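Side-chain contacts in C-domain type II peptide synthetase (Streptomyces globisporus, PDB 4ZNM), which is a peptide-synthetase protein consisting of a condensation domain, built on the chloramphenicol acetyltransferase-like fold, and carries bound sodium ions: residues A[49-54]-A[119-124]; A[58-63]-A[100-105]; A[111-116]-A[146-151]; A[125-130]-A[136-141]. All blocks are in the same frame, centred on the assembly; numbering follows the deposited sequence.

Interaction 1 of 4, residues A[49-54]-A[119-124]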
loop_
_atom_site.group_PDB
_atom_site.type_symbol
_atom_site.label_atom_id
_atom_site.label_comp_id
_atom_site.label_asym_id
_atom_site.label_seq_id
_atom_site.Cartn_x
_atom_site.Cartn_y
_atom_site.Cartn_z
ATOM N N VAL A 49 0.534 -7.995 3.590
ATOM C CA VAL A 49 0.140 -8.760 4.778
ATOM C C VAL A 49 -0.736 -7.881 5.622
ATOM O O VAL A 49 -0.568 -6.680 5.644
ATOM C CB VAL A 49 1.343 -9.243 5.621
ATOM C CG1 VAL A 49 2.290 -10.036 4.787
ATOM C CG2 VAL A 49 2.050 -8.030 6.244
ATOM N N GLY A 50 -1.648 -8.497 6.355
ATOM C CA GLY A 50 -2.455 -7.771 7.316
ATOM C C GLY A 50 -2.783 -8.691 8.477
ATOM O O GLY A 50 -2.733 -9.936 8.357
ATOM N N ALA A 51 -3.080 -8.069 9.601
ATOM C CA ALA A 51 -3.409 -8.804 10.821
ATOM C C ALA A 51 -4.616 -8.200 11.496
ATOM O O ALA A 51 -4.757 -6.966 11.548
ATOM C CB ALA A 51 -2.237 -8.794 11.769
ATOM N N TRP A 52 -5.453 -9.087 12.033
ATOM C CA TRP A 52 -6.670 -8.727 12.750
ATOM C C TRP A 52 -6.681 -9.410 14.107
ATOM O O TRP A 52 -6.405 -10.622 14.194
ATOM C CB TRP A 52 -7.880 -9.163 11.951
ATOM C CG TRP A 52 -8.135 -8.358 10.748
ATOM C CD1 TRP A 52 -9.004 -7.326 10.639
ATOM C CD2 TRP A 52 -7.521 -8.505 9.473
ATOM N NE1 TRP A 52 -8.980 -6.825 9.378
ATOM C CE2 TRP A 52 -8.070 -7.525 8.640
ATOM C CE3 TRP A 52 -6.553 -9.363 8.964
ATOM C CZ2 TRP A 52 -7.691 -7.379 7.309
ATOM C CZ3 TRP A 52 -6.172 -9.229 7.650
ATOM C CH2 TRP A 52 -6.746 -8.242 6.826
ATOM N N ARG A 53 -7.014 -8.664 15.150
ATOM C CA ARG A 53 -7.230 -9.241 16.481
ATOM C C ARG A 53 -8.656 -9.775 16.543
ATOM O O ARG A 53 -9.612 -9.007 16.284
ATOM C CB ARG A 53 -6.988 -8.165 17.560
ATOM C CG ARG A 53 -6.965 -8.652 18.994
ATOM C CD ARG A 53 -5.689 -9.401 19.351
ATOM N NE ARG A 53 -5.712 -9.743 20.750
ATOM C CZ ARG A 53 -5.176 -9.022 21.723
ATOM N NH1 ARG A 53 -5.335 -9.421 22.971
ATOM N NH2 ARG A 53 -4.494 -7.913 21.464
ATOM N N LEU A 54 -8.805 -11.065 16.869
ATOM C CA LEU A 54 -10.134 -11.729 16.937
ATOM C C LEU A 54 -10.554 -12.049 18.363
ATOM O O LEU A 54 -9.800 -12.664 19.091
ATOM C CB LEU A 54 -10.150 -13.039 16.142
ATOM C CG LEU A 54 -9.684 -12.985 14.686
ATOM C CD1 LEU A 54 -9.779 -14.400 14.047
ATOM C CD2 LEU A 54 -10.502 -12.015 13.921
ATOM N N GLU A 119 5.004 -9.885 16.217
ATOM C CA GLU A 119 6.016 -10.849 15.818
ATOM C C GLU A 119 5.480 -11.872 14.824
ATOM O O GLU A 119 6.160 -12.224 13.875
ATOM C CB GLU A 119 6.573 -11.558 17.041
ATOM C CG GLU A 119 7.432 -10.627 17.889
ATOM C CD GLU A 119 7.780 -11.181 19.268
ATOM O OE1 GLU A 119 8.459 -10.452 20.024
ATOM O OE2 GLU A 119 7.380 -12.325 19.598
ATOM N N LEU A 120 4.262 -12.347 15.015
ATOM C CA LEU A 120 3.709 -13.270 14.054
ATOM C C LEU A 120 3.549 -12.551 12.720
ATOM O O LEU A 120 3.945 -13.068 11.674
ATOM C CB LEU A 120 2.375 -13.833 14.544
ATOM C CG LEU A 120 1.739 -14.859 13.612
ATOM C CD1 LEU A 120 2.704 -16.052 13.375
ATOM C CD2 LEU A 120 0.413 -15.333 14.158
ATOM N N LEU A 121 2.986 -11.347 12.751
ATOM C CA LEU A 121 2.803 -10.591 11.501
ATOM C C LEU A 121 4.150 -10.468 10.745
ATOM O O LEU A 121 4.252 -10.739 9.536
ATOM C CB LEU A 121 2.189 -9.221 11.814
ATOM C CG LEU A 121 2.006 -8.251 10.651
ATOM C CD1 LEU A 121 1.201 -8.878 9.536
ATOM C CD2 LEU A 121 1.338 -6.975 11.112
ATOM N N ASN A 122 5.200 -10.105 11.464
ATOM C CA ASN A 122 6.482 -9.862 10.825
ATOM C C ASN A 122 7.067 -11.131 10.269
ATOM O O ASN A 122 7.677 -11.126 9.198
ATOM C CB ASN A 122 7.475 -9.267 11.815
ATOM C CG ASN A 122 7.501 -7.767 11.763
ATOM O OD1 ASN A 122 6.538 -7.137 11.329
ATOM N ND2 ASN A 122 8.598 -7.185 12.197
ATOM N N GLU A 123 6.893 -12.220 11.011
ATOM C CA GLU A 123 7.429 -13.501 10.570
ATOM C C GLU A 123 6.731 -13.911 9.286
ATOM O O GLU A 123 7.375 -14.334 8.335
ATOM C CB GLU A 123 7.251 -14.591 11.642
ATOM C CG GLU A 123 7.834 -15.919 11.181
ATOM C CD GLU A 123 7.439 -17.073 12.063
ATOM O OE1 GLU A 123 7.137 -16.837 13.251
ATOM O OE2 GLU A 123 7.435 -18.220 11.563
ATOM N N VAL A 124 5.412 -13.779 9.236
ATOM C CA VAL A 124 4.687 -14.151 8.018
ATOM C C VAL A 124 5.172 -13.276 6.859
ATOM O O VAL A 124 5.430 -13.777 5.787
ATOM C CB VAL A 124 3.161 -14.042 8.204
ATOM C CG1 VAL A 124 2.433 -14.131 6.861
ATOM C CG2 VAL A 124 2.692 -15.123 9.152
#

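Interaction 2 of 4, residues A[58-63]-A[100-105]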
loop_
_atom_site.group_PDB
_atom_site.type_symbol
_atom_site.label_atom_id
_atom_site.label_comp_id
_atom_site.label_asym_id
_atom_site.label_seq_id
_atom_site.Cartn_x
_atom_site.Cartn_y
_atom_site.Cartn_z
ATOM N N ILE A 58 -13.476 -19.687 18.089
ATOM C CA ILE A 58 -13.203 -19.957 16.678
ATOM C C ILE A 58 -13.279 -21.442 16.467
ATOM O O ILE A 58 -12.664 -22.190 17.227
ATOM C CB ILE A 58 -11.817 -19.473 16.244
ATOM C CG1 ILE A 58 -11.712 -17.951 16.338
ATOM C CG2 ILE A 58 -11.485 -19.988 14.813
ATOM C CD1 ILE A 58 -10.271 -17.476 16.179
ATOM N N ASP A 59 -14.009 -21.864 15.434
ATOM C CA ASP A 59 -13.950 -23.257 14.975
ATOM C C ASP A 59 -12.991 -23.300 13.788
ATOM O O ASP A 59 -13.320 -22.844 12.693
ATOM C CB ASP A 59 -15.318 -23.796 14.581
ATOM C CG ASP A 59 -15.268 -25.273 14.222
ATOM O OD1 ASP A 59 -15.187 -26.085 15.150
ATOM O OD2 ASP A 59 -15.283 -25.627 13.028
ATOM N N GLU A 60 -11.805 -23.854 14.006
ATOM C CA GLU A 60 -10.719 -23.737 13.044
ATOM C C GLU A 60 -11.061 -24.377 11.713
ATOM O O GLU A 60 -10.774 -23.833 10.650
ATOM C CB GLU A 60 -9.471 -24.383 13.623
ATOM C CG GLU A 60 -8.862 -23.604 14.784
ATOM C CD GLU A 60 -7.838 -24.416 15.598
ATOM O OE1 GLU A 60 -7.331 -25.470 15.115
ATOM O OE2 GLU A 60 -7.568 -24.000 16.763
ATOM N N GLU A 61 -11.707 -25.532 11.771
ATOM C CA GLU A 61 -12.070 -26.248 10.553
ATOM C C GLU A 61 -13.030 -25.435 9.697
ATOM O O GLU A 61 -12.954 -25.464 8.475
ATOM C CB GLU A 61 -12.702 -27.601 10.898
ATOM C CG GLU A 61 -13.220 -28.361 9.690
ATOM C CD GLU A 61 -13.766 -29.728 10.058
ATOM O OE1 GLU A 61 -14.479 -30.323 9.222
ATOM O OE2 GLU A 61 -13.484 -30.202 11.181
ATOM N N THR A 62 -13.948 -24.716 10.341
ATOM C CA THR A 62 -14.914 -23.910 9.604
ATOM C C THR A 62 -14.243 -22.662 9.056
ATOM O O THR A 62 -14.579 -22.213 7.979
ATOM C CB THR A 62 -16.119 -23.534 10.493
ATOM O OG1 THR A 62 -16.710 -24.727 10.988
ATOM C CG2 THR A 62 -17.216 -22.763 9.696
ATOM N N LEU A 63 -13.272 -22.122 9.781
ATOM C CA LEU A 63 -12.548 -20.960 9.299
ATOM C C LEU A 63 -11.742 -21.335 8.058
ATOM O O LEU A 63 -11.656 -20.543 7.117
ATOM C CB LEU A 63 -11.631 -20.372 10.378
ATOM C CG LEU A 63 -10.913 -19.103 9.957
ATOM C CD1 LEU A 63 -11.888 -17.939 9.794
ATOM C CD2 LEU A 63 -9.862 -18.724 10.983
ATOM N N LEU A 100 -5.157 -23.793 6.257
ATOM C CA LEU A 100 -5.005 -22.841 7.355
ATOM C C LEU A 100 -3.939 -23.358 8.273
ATOM O O LEU A 100 -3.936 -24.538 8.626
ATOM C CB LEU A 100 -6.314 -22.631 8.097
ATOM C CG LEU A 100 -6.233 -21.797 9.381
ATOM C CD1 LEU A 100 -5.837 -20.349 9.108
ATOM C CD2 LEU A 100 -7.574 -21.884 10.143
ATOM N N GLU A 101 -2.985 -22.494 8.601
ATOM C CA GLU A 101 -1.990 -22.836 9.607
ATOM C C GLU A 101 -2.416 -22.216 10.949
ATOM O O GLU A 101 -2.815 -21.055 10.989
ATOM C CB GLU A 101 -0.600 -22.346 9.219
ATOM C CG GLU A 101 0.425 -22.646 10.317
ATOM C CD GLU A 101 1.821 -22.070 9.990
ATOM O OE1 GLU A 101 1.976 -21.464 8.899
ATOM O OE2 GLU A 101 2.744 -22.228 10.833
ATOM N N VAL A 102 -2.317 -22.992 12.028
ATOM C CA VAL A 102 -2.643 -22.489 13.365
ATOM C C VAL A 102 -1.442 -22.652 14.284
ATOM O O VAL A 102 -0.759 -23.672 14.249
ATOM C CB VAL A 102 -3.867 -23.207 13.973
ATOM C CG1 VAL A 102 -4.285 -22.541 15.288
ATOM C CG2 VAL A 102 -5.051 -23.168 13.018
ATOM N N ARG A 103 -1.216 -21.653 15.139
ATOM C CA ARG A 103 -0.166 -21.727 16.119
ATOM C C ARG A 103 -0.725 -21.372 17.478
ATOM O O ARG A 103 -1.603 -20.502 17.606
ATOM C CB ARG A 103 0.958 -20.791 15.810
ATOM C CG ARG A 103 1.545 -21.017 14.473
ATOM C CD ARG A 103 2.713 -20.165 14.346
ATOM N NE ARG A 103 3.153 -20.171 12.978
ATOM C CZ ARG A 103 4.249 -19.563 12.574
ATOM N NH1 ARG A 103 5.028 -18.951 13.480
ATOM N NH2 ARG A 103 4.560 -19.602 11.283
ATOM N N ASP A 104 -0.193 -22.036 18.487
ATOM C CA ASP A 104 -0.561 -21.745 19.869
ATOM C C ASP A 104 0.468 -20.705 20.371
ATOM O O ASP A 104 1.601 -21.056 20.693
ATOM C CB ASP A 104 -0.548 -23.021 20.705
ATOM C CG ASP A 104 -1.682 -24.021 20.330
ATOM O OD1 ASP A 104 -2.748 -23.603 19.793
ATOM O OD2 ASP A 104 -1.507 -25.243 20.605
ATOM N N LEU A 105 0.101 -19.430 20.377
ATOM C CA LEU A 105 1.029 -18.337 20.782
ATOM C C LEU A 105 1.230 -18.212 22.307
ATOM O O LEU A 105 2.201 -17.622 22.769
ATOM C CB LEU A 105 0.540 -17.002 20.248
ATOM C CG LEU A 105 0.464 -16.853 18.729
ATOM C CD1 LEU A 105 0.168 -15.388 18.407
ATOM C CD2 LEU A 105 1.750 -17.287 18.049
#

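Interaction 3 of 4, residues A[111-116]-A[146-151]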
loop_
_atom_site.group_PDB
_atom_site.type_symbol
_atom_site.label_atom_id
_atom_site.label_comp_id
_atom_site.label_asym_id
_atom_site.label_seq_id
_atom_site.Cartn_x
_atom_site.Cartn_y
_atom_site.Cartn_z
ATOM N N SER A 111 -0.049 -7.149 27.224
ATOM C CA SER A 111 1.065 -6.518 26.504
ATOM C C SER A 111 1.885 -7.581 25.746
ATOM O O SER A 111 2.398 -7.340 24.651
ATOM C CB SER A 111 1.970 -5.719 27.437
ATOM O OG SER A 111 2.605 -6.547 28.387
ATOM N N GLU A 112 2.004 -8.766 26.314
ATOM C CA GLU A 112 2.761 -9.795 25.633
ATOM C C GLU A 112 2.002 -10.297 24.390
ATOM O O GLU A 112 2.633 -10.717 23.411
ATOM C CB GLU A 112 3.071 -10.939 26.590
ATOM C CG GLU A 112 3.998 -12.007 26.013
ATOM C CD GLU A 112 5.379 -11.466 25.662
ATOM O OE1 GLU A 112 5.794 -10.430 26.234
ATOM O OE2 GLU A 112 6.045 -12.077 24.799
ATOM N N ARG A 113 0.667 -10.224 24.423
ATOM C CA ARG A 113 -0.181 -10.592 23.273
ATOM C C ARG A 113 -0.041 -9.662 22.052
ATOM O O ARG A 113 0.011 -10.129 20.907
ATOM C CB ARG A 113 -1.647 -10.647 23.708
ATOM C CG ARG A 113 -1.925 -11.872 24.607
ATOM C CD ARG A 113 -3.374 -12.140 24.889
ATOM N NE ARG A 113 -3.480 -13.102 26.000
ATOM C CZ ARG A 113 -4.565 -13.808 26.279
ATOM N NH1 ARG A 113 -5.675 -13.633 25.573
ATOM N NH2 ARG A 113 -4.546 -14.695 27.270
ATOM N N VAL A 114 0.007 -8.358 22.288
ATOM C CA VAL A 114 0.126 -7.391 21.194
ATOM C C VAL A 114 1.477 -7.597 20.511
ATOM O O VAL A 114 1.620 -7.509 19.286
ATOM C CB VAL A 114 0.007 -5.962 21.692
ATOM C CG1 VAL A 114 -0.095 -5.003 20.511
ATOM C CG2 VAL A 114 -1.192 -5.816 22.614
ATOM N N ARG A 115 2.454 -7.877 21.360
ATOM C CA ARG A 115 3.822 -8.091 20.978
ATOM C C ARG A 115 3.946 -9.370 20.173
ATOM O O ARG A 115 4.561 -9.371 19.110
ATOM C CB ARG A 115 4.680 -8.138 22.243
ATOM C CG ARG A 115 6.158 -8.392 22.075
ATOM C CD ARG A 115 6.768 -8.598 23.469
ATOM N NE ARG A 115 8.185 -8.959 23.453
ATOM C CZ ARG A 115 8.652 -10.197 23.282
ATOM N NH1 ARG A 115 7.818 -11.217 23.089
ATOM N NH2 ARG A 115 9.962 -10.417 23.294
ATOM N N ARG A 116 3.360 -10.462 20.664
ATOM C CA ARG A 116 3.491 -11.722 19.966
ATOM C C ARG A 116 2.674 -11.649 18.678
ATOM O O ARG A 116 3.070 -12.224 17.684
ATOM C CB ARG A 116 3.088 -12.910 20.843
ATOM C CG ARG A 116 4.203 -13.292 21.837
ATOM C CD ARG A 116 3.874 -14.552 22.661
ATOM N NE ARG A 116 4.686 -14.628 23.877
ATOM C CZ ARG A 116 4.792 -15.695 24.662
ATOM N NH1 ARG A 116 4.143 -16.821 24.379
ATOM N NH2 ARG A 116 5.551 -15.630 25.745
ATOM N N GLN A 146 -8.898 -19.706 24.121
ATOM C CA GLN A 146 -10.065 -20.164 23.363
ATOM C C GLN A 146 -10.907 -18.990 22.845
ATOM O O GLN A 146 -11.822 -19.183 22.040
ATOM C CB GLN A 146 -10.925 -21.111 24.221
ATOM C CG GLN A 146 -10.327 -22.509 24.376
ATOM C CD GLN A 146 -10.248 -23.254 23.041
ATOM O OE1 GLN A 146 -11.263 -23.574 22.426
ATOM N NE2 GLN A 146 -9.039 -23.491 22.575
ATOM N N LYS A 147 -10.597 -17.775 23.277
ATOM C CA LYS A 147 -11.409 -16.621 22.854
ATOM C C LYS A 147 -10.603 -15.402 22.387
ATOM O O LYS A 147 -11.192 -14.355 22.066
ATOM C CB LYS A 147 -12.349 -16.197 24.006
ATOM C CG LYS A 147 -11.633 -15.847 25.287
ATOM C CD LYS A 147 -12.610 -15.518 26.418
ATOM C CE LYS A 147 -11.877 -15.235 27.719
ATOM N NZ LYS A 147 -11.098 -16.412 28.188
ATOM N N ASP A 148 -9.272 -15.525 22.334
ATOM C CA ASP A 148 -8.432 -14.441 21.800
ATOM C C ASP A 148 -7.388 -14.958 20.798
ATOM O O ASP A 148 -6.732 -15.952 21.062
ATOM C CB ASP A 148 -7.780 -13.738 22.978
ATOM C CG ASP A 148 -7.136 -12.410 22.618
ATOM O OD1 ASP A 148 -7.360 -11.867 21.508
ATOM O OD2 ASP A 148 -6.405 -11.900 23.495
ATOM N N ALA A 149 -7.242 -14.290 19.645
ATOM C CA ALA A 149 -6.326 -14.753 18.599
ATOM C C ALA A 149 -5.948 -13.592 17.692
ATOM O O ALA A 149 -6.594 -12.530 17.724
ATOM C CB ALA A 149 -6.957 -15.854 17.763
ATOM N N VAL A 150 -4.893 -13.811 16.918
ATOM C CA VAL A 150 -4.484 -12.913 15.854
ATOM C C VAL A 150 -4.538 -13.678 14.520
ATOM O O VAL A 150 -3.937 -14.734 14.398
ATOM C CB VAL A 150 -3.064 -12.369 16.110
ATOM C CG1 VAL A 150 -2.587 -11.490 14.915
ATOM C CG2 VAL A 150 -3.045 -11.578 17.369
ATOM N N LEU A 151 -5.272 -13.151 13.547
ATOM C CA LEU A 151 -5.353 -13.759 12.236
ATOM C C LEU A 151 -4.476 -12.964 11.270
ATOM O O LEU A 151 -4.700 -11.754 11.103
ATOM C CB LEU A 151 -6.788 -13.764 11.737
ATOM C CG LEU A 151 -6.932 -14.344 10.319
ATOM C CD1 LEU A 151 -6.422 -15.793 10.197
ATOM C CD2 LEU A 151 -8.353 -14.207 9.836
#

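Interaction 4 of 4, residues A[125-130]-A[136-141]. With NA (sodium ion), chain C.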
loop_
_atom_site.group_PDB
_atom_site.type_symbol
_atom_site.label_atom_id
_atom_site.label_comp_id
_atom_site.label_asym_id
_atom_site.label_seq_id
_atom_site.Cartn_x
_atom_site.Cartn_y
_atom_site.Cartn_z
ATOM N N GLU A 125 5.378 -11.983 7.100
ATOM C CA GLU A 125 5.862 -11.077 6.047
ATOM C C GLU A 125 7.241 -11.462 5.529
ATOM O O GLU A 125 7.586 -11.134 4.405
ATOM C CB GLU A 125 5.913 -9.623 6.554
ATOM C CG GLU A 125 6.205 -8.618 5.475
ATOM C CD GLU A 125 6.413 -7.190 6.011
ATOM O OE1 GLU A 125 6.883 -6.318 5.215
ATOM O OE2 GLU A 125 6.121 -6.954 7.208
ATOM N N SER A 126 8.057 -12.112 6.351
ATOM C CA SER A 126 9.351 -12.565 5.859
ATOM C C SER A 126 9.291 -13.857 5.044
ATOM O O SER A 126 10.307 -14.264 4.507
ATOM C CB SER A 126 10.335 -12.765 6.998
ATOM O OG SER A 126 9.976 -13.933 7.720
ATOM N N THR A 127 8.124 -14.470 4.904
ATOM C CA THR A 127 8.011 -15.667 4.089
ATOM C C THR A 127 7.565 -15.306 2.673
ATOM O O THR A 127 7.091 -14.200 2.425
ATOM C CB THR A 127 7.035 -16.682 4.693
ATOM O OG1 THR A 127 5.689 -16.177 4.630
ATOM C CG2 THR A 127 7.425 -16.981 6.125
ATOM N N GLY A 128 7.754 -16.235 1.736
ATOM C CA GLY A 128 7.458 -15.983 0.328
ATOM C C GLY A 128 6.128 -16.547 -0.111
ATOM O O GLY A 128 5.551 -17.415 0.545
ATOM N N LEU A 129 5.620 -16.017 -1.217
ATOM C CA LEU A 129 4.332 -16.456 -1.748
ATOM C C LEU A 129 4.359 -16.214 -3.263
ATOM O O LEU A 129 4.276 -15.085 -3.700
ATOM C CB LEU A 129 3.204 -15.692 -1.062
ATOM C CG LEU A 129 1.778 -15.939 -1.545
ATOM C CD1 LEU A 129 1.445 -17.395 -1.437
ATOM C CD2 LEU A 129 0.773 -15.131 -0.728
ATOM N N SER A 130 4.500 -17.282 -4.031
ATOM C CA SER A 130 4.632 -17.203 -5.484
ATOM C C SER A 130 3.387 -16.643 -6.148
ATOM O O SER A 130 2.280 -16.757 -5.604
ATOM C CB SER A 130 4.913 -18.587 -6.047
ATOM O OG SER A 130 3.747 -19.379 -5.972
ATOM N N LEU A 136 -2.535 -17.859 -3.872
ATOM C CA LEU A 136 -2.235 -16.446 -3.886
ATOM C C LEU A 136 -2.661 -15.766 -2.579
ATOM O O LEU A 136 -2.485 -14.553 -2.416
ATOM C CB LEU A 136 -2.946 -15.811 -5.068
ATOM C CG LEU A 136 -2.460 -16.316 -6.437
ATOM C CD1 LEU A 136 -3.294 -15.648 -7.508
ATOM C CD2 LEU A 136 -0.994 -16.020 -6.619
ATOM N N LEU A 137 -3.245 -16.549 -1.659
ATOM C CA LEU A 137 -3.668 -16.052 -0.353
ATOM C C LEU A 137 -3.382 -17.160 0.637
ATOM O O LEU A 137 -3.775 -18.282 0.388
ATOM C CB LEU A 137 -5.159 -15.702 -0.335
ATOM C CG LEU A 137 -5.823 -15.393 1.012
ATOM C CD1 LEU A 137 -5.385 -14.025 1.573
ATOM C CD2 LEU A 137 -7.373 -15.423 0.902
ATOM N N ARG A 138 -2.685 -16.848 1.719
ATOM C CA ARG A 138 -2.542 -17.777 2.834
ATOM C C ARG A 138 -2.990 -17.132 4.127
ATOM O O ARG A 138 -3.028 -15.905 4.234
ATOM C CB ARG A 138 -1.112 -18.229 3.013
ATOM C CG ARG A 138 -0.600 -19.100 1.907
ATOM C CD ARG A 138 0.699 -19.818 2.301
ATOM N NE ARG A 138 1.878 -18.950 2.240
ATOM C CZ ARG A 138 2.444 -18.345 3.283
ATOM N NH1 ARG A 138 3.540 -17.598 3.084
ATOM N NH2 ARG A 138 1.933 -18.492 4.518
ATOM N N ALA A 139 -3.256 -17.969 5.122
ATOM C CA ALA A 139 -3.657 -17.491 6.435
ATOM C C ALA A 139 -2.950 -18.251 7.533
ATOM O O ALA A 139 -2.780 -19.488 7.470
ATOM C CB ALA A 139 -5.135 -17.626 6.609
ATOM N N VAL A 140 -2.572 -17.504 8.553
ATOM C CA VAL A 140 -1.968 -18.062 9.739
ATOM C C VAL A 140 -2.775 -17.516 10.940
ATOM O O VAL A 140 -2.888 -16.312 11.127
ATOM C CB VAL A 140 -0.489 -17.696 9.840
ATOM C CG1 VAL A 140 0.122 -18.286 11.080
ATOM C CG2 VAL A 140 0.260 -18.168 8.596
ATOM N N LEU A 141 -3.323 -18.420 11.740
ATOM C CA LEU A 141 -4.053 -18.044 12.941
ATOM C C LEU A 141 -3.211 -18.321 14.189
ATOM O O LEU A 141 -2.849 -19.471 14.460
ATOM C CB LEU A 141 -5.373 -18.810 12.989
ATOM C CG LEU A 141 -6.247 -18.472 14.203
ATOM C CD1 LEU A 141 -6.845 -17.081 14.080
ATOM C CD2 LEU A 141 -7.314 -19.517 14.339
HETATM NA NA NA C . 1.533 -19.032 -4.913
HETATM O O HOH W 1 3.790 -17.852 6.434
HETATM O O HOH W 2 2.719 -20.179 -3.382
#

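Interaction 1 of 4, residues A[49-54]-A[119-124]
Leu121 meets Val49 and Ala51 from a helix whose bond from Val124 N to Leu120 O, 2.9 Å, is the shortest polar bond within the two segments; between them the contact is entirely apolar. Leu121 does the work with both of its methyls. Leu121 CD1 comes to 3.5 Å from Val49 CG2, the two side chains meeting at a slant, and passes 4.1 Å from the carbonyl carbon C of Gly50. The other branch, Leu121 CD2, stands 4.1 Å from Ala51 CB. With CG anti to the backbone N (chi1 176°), Leu121 carries its two methyls toward Val49 and Ala51. Residues 119-124 run nearly antiparallel to residues 49-54 (158° between the axes of these segments, 8.8 Å apart at closest approach), a helix lying against one face of a beta-sheet in the alpha/beta layering of the condensation-domain fold. Val49 and Ala51 both point to that face. Trp52 points to the other, where its ring folds back along the strand until Trp52 CZ3 is 4.0 Å from Gly50 CA, and helix 162-180 packs on it there. Arg396, from a loop, covers Val49 and Leu121 together, while Val124 turns toward the strand and also packs on Val152 of strand 148-156.

Interaction 2 of 4, residues A[58-63]-A[100-105]
Leu63 and Leu100 mark the nearest backbone approach, 8.0 Å between their CA atoms, where the first turn of helix 60-73 lies beside strand 101-104 with no hydrogen bond between them. The two leucines meet through one methyl each, CD2 of Leu63 to CD2 of Leu100 at 4.0 Å, with the side chains at about a right angle. The same Leu100 methyl, CD2, lies 3.8 Å from Glu60 O, packed on the helix backbone as well as on a side chain. One turn back, Glu60 extends its chain and sets its carboxylate across the fork of Val102: Glu60 OE1 is 3.9 Å from CG2 of Val102, and OE2 is equally far from CG1. This is van der Waals contact; the charge of Glu60 is met by Arg143 in a salt bridge through OE2. Asp59 is the N-cap of the helix. Asp59 OD2 accepts from Thr62 N at 3.1 Å and from Thr62 OG1 at 2.6 Å, the two donors on opposite faces of the carboxylate plane, which holds the first turn in shape. On the far side of the strand, Arg103 NE reaches Glu101 OE2 at 3.0 Å from well above the carboxylate plane (61°), and Arg103 also pairs with Glu123 of helix 110-125. Val102, with Leu100 just before the strand, faces helix 60-73 while Glu101 and Arg103 serve the other face, as expected for an outermost strand of this chain's mixed sheet, layered between helices in the condensation-domain fold.

Interaction 3 of 4, residues A[111-116]-A[146-151]
Arg113 NH1 donates to Asp148 OD2 at 2.8 Å with an N-H...O angle of 158°, a salt bridge that is the main link between these segments. The oxygen lies within 2° of the guanidinium plane and uses its anti lone pair, although the two flat groups are turned 35° apart. The arginine chain, extended from CG to NE, spans the gap to the strand. Asp148 OD2 sits in the notch between NH1 and the aliphatic part of the arginine, 3.3 Å from Arg113 CD. Asp148 OD2 also pairs with Arg53, so two arginines share one carboxylate oxygen, which probably favours its ionised form. The guanidinium has further partners: the carbonyl of Val108 at NE, Asp107 at NH2, and Asp145 at NH1. Such grips fix its rotation. In the fold, the bridge ties the early turns of helix 110-125 to the start of strand 148-156, whose neighbour 47-55 supplies Arg53. Along the helix itself, Arg116 NE binds Glu112 OE2 at 3.0 Å, nearly in the guanidinium plane; Arg115 joins this network less certainly, being poorly ordered. Packing beyond the charges is slight. Val150 turns toward the helix without reaching it, while Phe144 touches both Arg113 and Val150.

Interaction 4 of 4, residues A[125-130]-A[136-141]
Arg138 and Thr127 cross at a slant, the guanidinium presenting its edge to the loop. NH1 of Arg138 donates twice, to Thr127 OG1 at 3.0 Å and to Gly128 O at 3.2 Å. Both acceptors lie close to the guanidinium plane, but the carbonyl of Gly128 is approached from 41° above its own plane. A bend at chi3 (-77°) turns the end of the arginine toward these partners. One water accepts from Arg138 NH2 at 2.7 Å and donates to Thr127 OG1, closing a small ring; Thr127 OG1 is further bonded to the carbonyl of Val124, so the hydroxyl joins Val124 of helix 110-125 to the arginine. Leu129 and Arg138 run alongside one another, pointing opposite ways, with Leu129 CD1 4.0 Å from Arg138 NE. Leu129 CD2 rests 3.7 Å from Leu136 O. Leu136 in turn brings its CD2 to 3.5 Å from Ser130 O. Ser130 O binds the sodium ion at 2.5 Å; a bond from Ser130 OG to the ion is less certain, since that side chain is modelled in two conformers. A water, Glu133 and Pro135 complete the site. The loop follows helix 110-125 and lies over one face of the sheet, where Leu129 and Arg138 pack on Ile154 of strand 148-156; on the other face, Leu137 packs against helix 60-73.

All four interactions involve one six-stranded mixed sheet, in which strands 101-104, 137-143, 148-156 and 47-55 are consecutive neighbours. Their centres are 10 to 19 Å apart, interactions 3 and 4 being the most distant. Helix 110-125 serves interaction 3 near its start and interaction 1 near its end, then runs into the loop of interaction 4. Interaction 2 uses helix 60-73 on the opposite face. Along the chain, interaction 2 falls within the span of interaction 1, interactions 1 and 3 interleave, and interaction 4 lies between the two segments of interaction 3. Helices on both faces are thereby joined to one sheet of the condensation-domain fold.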